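Local coordinates for protein potential RNA-dependent RNA polymerase (Human picobirnavirus, PDB 5I62) that catalyses RNA-templated synthesis of RNA from ribonucleoside triphosphates, probably serving both transcription and replication of the viral genome, at residues I111-K115 / E279-D283; F265-F269 / D330-V334. The contacts are given in a common frame with arbitrary orientation. Numbering follows the deposited sequence.

How the contacts relate
A polymerase palm is built from conserved motifs held together by the helices behind them, and these two contacts illustrate the principle. Their centres lie about 15 Å apart and their segments alternate along the chain: 111-115, 265-269, 279-283, 330-334. Helix 271-284, which follows the motif A loop 265-269, packs on helix 327-345, which follows the motif B loop. They meet directly where Leu280 CD1 of contact 1 lies 3.5 Å from Leu333 O of contact 2. Contact 2 is buried, its centre about 12 Å from the chain centre. Contact 1 sits farther out, at about 23 Å, where helix 108-116 covers this helix pair. Helix 327-345 thus connects the motif A loop with the outer helix 108-116.

Contact 1: I111-K115 / E279-D283; sequences ISAAK and ELLAD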
ATOM      1  N   ILE A 111     -15.539  -3.909 -18.925  1.00 17.95           N
ATOM      2  CA  ILE A 111     -15.815  -4.859 -17.852  1.00 17.69           C
ATOM      3  C   ILE A 111     -15.733  -6.288 -18.378  1.00 22.59           C
ATOM      4  O   ILE A 111     -15.166  -7.173 -17.725  1.00 20.15           O
ATOM      5  CB  ILE A 111     -17.182  -4.559 -17.203  1.00 19.58           C
ATOM      6  CG1 ILE A 111     -17.164  -3.194 -16.501  1.00 21.98           C
ATOM      7  CG2 ILE A 111     -17.568  -5.647 -16.210  1.00 20.93           C
ATOM      8  CD1 ILE A 111     -18.543  -2.694 -16.102  1.00 23.12           C
ATOM      9  N   SER A 112     -16.278  -6.533 -19.584  1.00 18.29           N
ATOM     10  CA  SER A 112     -16.137  -7.848 -20.210  1.00 24.56           C
ATOM     11  C   SER A 112     -14.677  -8.186 -20.488  1.00 18.71           C
ATOM     12  O   SER A 112     -14.266  -9.339 -20.344  1.00 21.48           O
ATOM     13  CB  SER A 112     -16.935  -7.925 -21.521  1.00 22.52           C
ATOM     14  OG  SER A 112     -18.328  -7.860 -21.267  1.00 33.59           O
ATOM     15  N   ALA A 113     -13.896  -7.207 -20.952  1.00 17.45           N
ATOM     16  CA  ALA A 113     -12.479  -7.454 -21.203  1.00 21.41           C
ATOM     17  C   ALA A 113     -11.763  -7.878 -19.920  1.00 19.90           C
ATOM     18  O   ALA A 113     -10.964  -8.825 -19.918  1.00 18.56           O
ATOM     19  CB  ALA A 113     -11.833  -6.209 -21.807  1.00 20.46           C
ATOM     20  N   ALA A 114     -12.066  -7.217 -18.809  1.00 17.37           N
ATOM     21  CA  ALA A 114     -11.423  -7.579 -17.548  1.00 18.86           C
ATOM     22  C   ALA A 114     -11.786  -9.003 -17.139  1.00 19.90           C
ATOM     23  O   ALA A 114     -10.919  -9.783 -16.721  1.00 21.59           O
ATOM     24  CB  ALA A 114     -11.804  -6.580 -16.462  1.00 20.58           C
ATOM     25  N   LYS A 115     -13.073  -9.356 -17.251  1.00 19.67           N
ATOM     26  CA  LYS A 115     -13.527 -10.704 -16.909  1.00 22.29           C
ATOM     27  C   LYS A 115     -12.847 -11.750 -17.781  1.00 23.17           C
ATOM     28  O   LYS A 115     -12.558 -12.862 -17.326  1.00 19.97           O
ATOM     29  CB  LYS A 115     -15.045 -10.810 -17.066  1.00 20.78           C
ATOM     30  CG  LYS A 115     -15.873  -9.999 -16.062  1.00 23.39           C
ATOM     31  CD  LYS A 115     -17.372 -10.235 -16.291  1.00 25.49           C
ATOM     32  CE  LYS A 115     -18.222  -9.238 -15.492  1.00 29.99           C
ATOM     33  NZ  LYS A 115     -19.709  -9.408 -15.687  1.00 28.59           N
ATOM     34  N   GLU A 279     -19.316  -6.175  -9.446  1.00 18.04           N
ATOM     35  CA  GLU A 279     -19.627  -6.992 -10.614  1.00 19.77           C
ATOM     36  C   GLU A 279     -18.503  -7.977 -10.920  1.00 19.24           C
ATOM     37  O   GLU A 279     -18.757  -9.139 -11.258  1.00 18.46           O
ATOM     38  CB  GLU A 279     -19.908  -6.103 -11.832  1.00 24.06           C
ATOM     39  CG  GLU A 279     -20.413  -6.916 -13.006  1.00 30.89           C
ATOM     40  CD  GLU A 279     -20.831  -6.078 -14.210  1.00 37.78           C
ATOM     41  OE1 GLU A 279     -21.084  -4.864 -14.053  1.00 39.16           O
ATOM     42  OE2 GLU A 279     -20.916  -6.647 -15.321  1.00 39.47           O
ATOM     43  N   LEU A 280     -17.251  -7.522 -10.842  1.00 17.02           N
ATOM     44  CA  LEU A 280     -16.122  -8.420 -11.074  1.00 16.71           C
ATOM     45  C   LEU A 280     -16.075  -9.524 -10.027  1.00 18.77           C
ATOM     46  O   LEU A 280     -15.813 -10.693 -10.344  1.00 18.66           O
ATOM     47  CB  LEU A 280     -14.820  -7.630 -11.069  1.00 16.92           C
ATOM     48  CG  LEU A 280     -14.719  -6.560 -12.155  1.00 20.77           C
ATOM     49  CD1 LEU A 280     -13.440  -5.750 -11.954  1.00 18.04           C
ATOM     50  CD2 LEU A 280     -14.743  -7.215 -13.528  1.00 17.49           C
ATOM     51  N   LEU A 281     -16.281  -9.157  -8.756  1.00 17.56           N
ATOM     52  CA  LEU A 281     -16.292 -10.153  -7.687  1.00 19.87           C
ATOM     53  C   LEU A 281     -17.424 -11.157  -7.880  1.00 19.98           C
ATOM     54  O   LEU A 281     -17.245 -12.360  -7.651  1.00 20.02           O
ATOM     55  CB  LEU A 281     -16.422  -9.463  -6.328  1.00 17.55           C
ATOM     56  CG  LEU A 281     -15.165  -8.706  -5.928  1.00 19.91           C
ATOM     57  CD1 LEU A 281     -15.409  -7.967  -4.611  1.00 19.74           C
ATOM     58  CD2 LEU A 281     -14.034  -9.698  -5.791  1.00 17.98           C
ATOM     59  N   ALA A 282     -18.598 -10.685  -8.306  1.00 16.90           N
ATOM     60  CA  ALA A 282     -19.708 -11.607  -8.525  1.00 20.89           C
ATOM     61  C   ALA A 282     -19.387 -12.590  -9.647  1.00 22.10           C
ATOM     62  O   ALA A 282     -19.796 -13.758  -9.599  1.00 21.71           O
ATOM     63  CB  ALA A 282     -20.992 -10.831  -8.818  1.00 23.66           C
ATOM     64  N   ASP A 283     -18.643 -12.142 -10.663  1.00 20.17           N
ATOM     65  CA  ASP A 283     -18.190 -13.050 -11.714  1.00 21.93           C
ATOM     66  C   ASP A 283     -17.231 -14.101 -11.164  1.00 23.81           C
ATOM     67  O   ASP A 283     -17.333 -15.287 -11.494  1.00 24.06           O
ATOM     68  CB  ASP A 283     -17.512 -12.259 -12.839  1.00 22.34           C
ATOM     69  CG  ASP A 283     -17.203 -13.127 -14.054  1.00 27.30           C
ATOM     70  OD1 ASP A 283     -18.150 -13.488 -14.775  1.00 29.14           O
ATOM     71  OD2 ASP A 283     -16.023 -13.472 -14.272  1.00 26.11           O
TER
HETATM   72  O   HOH W   1     -20.857 -10.348 -12.688  1.00 31.35           O
HETATM   73  O   HOH W   2     -20.298 -12.142 -14.944  1.00 38.27           O
HETATM   74  O   HOH W   3     -14.574 -14.757 -16.268  1.00 41.22           O
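Two helices cross here with an apolar inner side and a charged, hydrated outer one: helix 108-116, from the N-terminal part of the chain, lies against helix 271-284 of the palm. Over these short segments the axes run in roughly the same direction, crossing at -37° with a closest approach of 10.6 Å, and the nearest CA atoms are those of Lys115 and Leu280, 6.8 Å apart. On the inner side, Leu280 CD2 fits among Ile111 CG2 and Ala114 CB, each 4.2 Å away, and Lys115 CG at 3.9 Å. Ala114 and Leu280 also touch Val337 of helix 327-345, so three helices share this hydrophobic patch. Lys115 has the most surface covered. Its chain, extended from CB outward, carries NZ across the groove to a salt bridge with Glu279 OE2 at 3.0 Å, while its CD rests 3.7 Å from Asp283 CG. One turn after Glu279, Asp283 is reached by way of water: water 2 accepts from Lys115 NZ (2.9 Å) and donates to Asp283 OD1 (2.5 Å), and water 3 donates to both Lys115 O (3.0 Å) and Asp283 OD2 (2.8 Å). Asp283 OD2 also accepts a hydrogen bond from Trp118 NE1 and forms a salt bridge with Arg123. One lysine therefore serves two purposes, its methylenes extending the apolar patch and its ammonium joining two acidic residues, directly and through solvent, on the partly exposed side.

Contact 2: F265-F269 / D330-V334; sequences FDQHF and DETLV
Glu331 and Phe269 bury the most surface here, and the contact can be built from them. Segment 330-334 is regular helix. In 265-269, residues 265-267 have helical backbone angles, and a hydrogen bond from Phe269 N to Asp266 O (3.2 Å) closes the turn before Phe269 opens out to phi/psi -77/85. Place the CA atoms of Phe269 and Glu331 7.8 Å apart. Phe269 (chi1 -155°) points toward the helix. Glu331 (chi1 m, chi2 t) lays its CG over one face of that ring in a CH-pi contact, 4.2 Å from the centroid and 20° off the normal, while Val334 CG2 meets the ring edge at Phe269 CZ, 3.6 Å away. Here the part of motif A that follows strand 257-261 meets helix 327-345 of motif B, after its glycine-rich loop. Asp266 corresponds to the second motif A aspartate, which in related polymerases takes part in recognising the ribose of the incoming nucleotide; its OD2 is hydrogen-bonded to Ser322 of motif B. Asp266 (chi1 m) holds its carboxylate so that OD1 lies 2.4 Å from Glu331 OE2, two acidic groups unusually close. Phe265 (chi1 t), stacked on Phe262, brings its CD2 to 3.6 Å from Glu331 OE1.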
ATOM      1  N   PHE A 265      -6.727   8.426  -4.487  1.00 18.56           N
ATOM      2  CA  PHE A 265      -7.504   7.395  -5.162  1.00 18.16           C
ATOM      3  C   PHE A 265      -8.532   6.779  -4.226  1.00 19.39           C
ATOM      4  O   PHE A 265      -9.708   6.664  -4.576  1.00 14.74           O
ATOM      5  CB  PHE A 265      -6.568   6.318  -5.707  1.00 19.04           C
ATOM      6  CG  PHE A 265      -7.238   5.315  -6.611  1.00 19.52           C
ATOM      7  CD1 PHE A 265      -8.096   5.716  -7.617  1.00 20.83           C
ATOM      8  CD2 PHE A 265      -7.003   3.963  -6.450  1.00 20.87           C
ATOM      9  CE1 PHE A 265      -8.702   4.776  -8.455  1.00 19.34           C
ATOM     10  CE2 PHE A 265      -7.593   3.031  -7.288  1.00 21.54           C
ATOM     11  CZ  PHE A 265      -8.448   3.437  -8.286  1.00 21.61           C
ATOM     12  N   ASP A 266      -8.092   6.356  -3.032  1.00 17.37           N
ATOM     13  CA  ASP A 266      -9.002   5.753  -2.063  1.00 19.75           C
ATOM     14  C   ASP A 266     -10.207   6.653  -1.823  1.00 14.96           C
ATOM     15  O   ASP A 266     -11.357   6.193  -1.809  1.00 15.99           O
ATOM     16  CB  ASP A 266      -8.280   5.502  -0.728  1.00 19.26           C
ATOM     17  CG  ASP A 266      -7.153   4.477  -0.836  1.00 27.93           C
ATOM     18  OD1 ASP A 266      -6.925   3.919  -1.924  1.00 23.60           O
ATOM     19  OD2 ASP A 266      -6.486   4.232   0.194  1.00 23.79           O
ATOM     20  N   GLN A 267      -9.940   7.942  -1.608  1.00 14.49           N
ATOM     21  CA  GLN A 267     -10.989   8.895  -1.267  1.00 17.97           C
ATOM     22  C   GLN A 267     -12.010   9.035  -2.392  1.00 18.31           C
ATOM     23  O   GLN A 267     -13.188   9.297  -2.132  1.00 16.40           O
ATOM     24  CB  GLN A 267     -10.373  10.252  -0.936  1.00 15.76           C
ATOM     25  CG  GLN A 267      -9.474  10.312   0.318  1.00 17.13           C
ATOM     26  CD  GLN A 267      -8.027   9.910   0.064  1.00 20.14           C
ATOM     27  OE1 GLN A 267      -7.732   9.105  -0.822  1.00 19.40           O
ATOM     28  NE2 GLN A 267      -7.114  10.490   0.839  1.00 19.52           N
ATOM     29  N   HIS A 268     -11.578   8.878  -3.638  1.00 14.89           N
ATOM     30  CA  HIS A 268     -12.453   9.056  -4.788  1.00 15.21           C
ATOM     31  C   HIS A 268     -13.089   7.756  -5.250  1.00 17.37           C
ATOM     32  O   HIS A 268     -13.777   7.749  -6.282  1.00 18.91           O
ATOM     33  CB  HIS A 268     -11.676   9.669  -5.961  1.00 15.57           C
ATOM     34  CG  HIS A 268     -11.315  11.110  -5.775  1.00 16.82           C
ATOM     35  ND1 HIS A 268     -10.211  11.512  -5.059  1.00 18.62           N
ATOM     36  CD2 HIS A 268     -11.895  12.244  -6.237  1.00 18.87           C
ATOM     37  CE1 HIS A 268     -10.141  12.831  -5.065  1.00 21.81           C
ATOM     38  NE2 HIS A 268     -11.150  13.299  -5.773  1.00 20.97           N
ATOM     39  N   PHE A 269     -12.854   6.648  -4.544  1.00 19.16           N
ATOM     40  CA  PHE A 269     -13.353   5.345  -4.994  1.00 17.17           C
ATOM     41  C   PHE A 269     -14.846   5.290  -4.675  1.00 19.36           C
ATOM     42  O   PHE A 269     -15.289   4.744  -3.664  1.00 19.03           O
ATOM     43  CB  PHE A 269     -12.563   4.212  -4.344  1.00 17.87           C
ATOM     44  CG  PHE A 269     -12.573   2.936  -5.130  1.00 16.99           C
ATOM     45  CD1 PHE A 269     -11.733   2.767  -6.228  1.00 17.87           C
ATOM     46  CD2 PHE A 269     -13.425   1.911  -4.783  1.00 17.28           C
ATOM     47  CE1 PHE A 269     -11.748   1.586  -6.960  1.00 16.92           C
ATOM     48  CE2 PHE A 269     -13.458   0.726  -5.521  1.00 18.56           C
ATOM     49  CZ  PHE A 269     -12.612   0.558  -6.596  1.00 16.30           C
ATOM     50  N   ASP A 330     -10.186  -4.610  -4.437  1.00 13.75           N
ATOM     51  CA  ASP A 330     -11.241  -3.876  -5.137  1.00 15.29           C
ATOM     52  C   ASP A 330     -10.644  -2.860  -6.100  1.00 15.58           C
ATOM     53  O   ASP A 330     -11.094  -2.719  -7.241  1.00 18.55           O
ATOM     54  CB  ASP A 330     -12.159  -3.144  -4.147  1.00 15.91           C
ATOM     55  CG  ASP A 330     -13.147  -4.064  -3.439  1.00 18.25           C
ATOM     56  OD1 ASP A 330     -13.014  -5.297  -3.519  1.00 18.62           O
ATOM     57  OD2 ASP A 330     -14.084  -3.525  -2.798  1.00 19.73           O
ATOM     58  N   GLU A 331      -9.648  -2.115  -5.624  1.00 16.68           N
ATOM     59  CA  GLU A 331      -9.045  -1.054  -6.414  1.00 15.77           C
ATOM     60  C   GLU A 331      -8.300  -1.611  -7.617  1.00 17.80           C
ATOM     61  O   GLU A 331      -8.400  -1.068  -8.718  1.00 16.40           O
ATOM     62  CB  GLU A 331      -8.107  -0.238  -5.540  1.00 17.46           C
ATOM     63  CG  GLU A 331      -8.847   0.588  -4.516  1.00 18.18           C
ATOM     64  CD  GLU A 331      -7.938   1.541  -3.787  1.00 25.04           C
ATOM     65  OE1 GLU A 331      -6.698   1.390  -3.887  1.00 22.98           O
ATOM     66  OE2 GLU A 331      -8.477   2.446  -3.112  1.00 25.14           O
ATOM     67  N   THR A 332      -7.546  -2.696  -7.419  1.00 15.94           N
ATOM     68  CA  THR A 332      -6.750  -3.270  -8.505  1.00 19.32           C
ATOM     69  C   THR A 332      -7.642  -3.836  -9.606  1.00 17.51           C
ATOM     70  O   THR A 332      -7.370  -3.665 -10.806  1.00 17.05           O
ATOM     71  CB  THR A 332      -5.823  -4.349  -7.946  1.00 17.51           C
ATOM     72  OG1 THR A 332      -4.935  -3.753  -6.995  1.00 19.20           O
ATOM     73  CG2 THR A 332      -5.004  -5.005  -9.057  1.00 17.99           C
ATOM     74  N   LEU A 333      -8.713  -4.522  -9.213  1.00 17.33           N
ATOM     75  CA  LEU A 333      -9.664  -5.054 -10.181  1.00 18.69           C
ATOM     76  C   LEU A 333     -10.279  -3.931 -11.013  1.00 19.20           C
ATOM     77  O   LEU A 333     -10.366  -4.025 -12.244  1.00 16.09           O
ATOM     78  CB  LEU A 333     -10.754  -5.835  -9.451  1.00 16.66           C
ATOM     79  CG  LEU A 333     -10.409  -7.178  -8.810  1.00 22.47           C
ATOM     80  CD1 LEU A 333     -11.644  -7.673  -8.065  1.00 21.31           C
ATOM     81  CD2 LEU A 333      -9.975  -8.179  -9.870  1.00 24.79           C
ATOM     82  N   VAL A 334     -10.714  -2.857 -10.349  1.00 16.20           N
ATOM     83  CA  VAL A 334     -11.355  -1.758 -11.062  1.00 16.33           C
ATOM     84  C   VAL A 334     -10.337  -0.980 -11.889  1.00 16.74           C
ATOM     85  O   VAL A 334     -10.637  -0.531 -13.005  1.00 15.84           O
ATOM     86  CB  VAL A 334     -12.118  -0.845 -10.087  1.00 18.81           C
ATOM     87  CG1 VAL A 334     -12.631   0.427 -10.820  1.00 15.72           C
ATOM     88  CG2 VAL A 334     -13.283  -1.598  -9.457  1.00 15.87           C
TER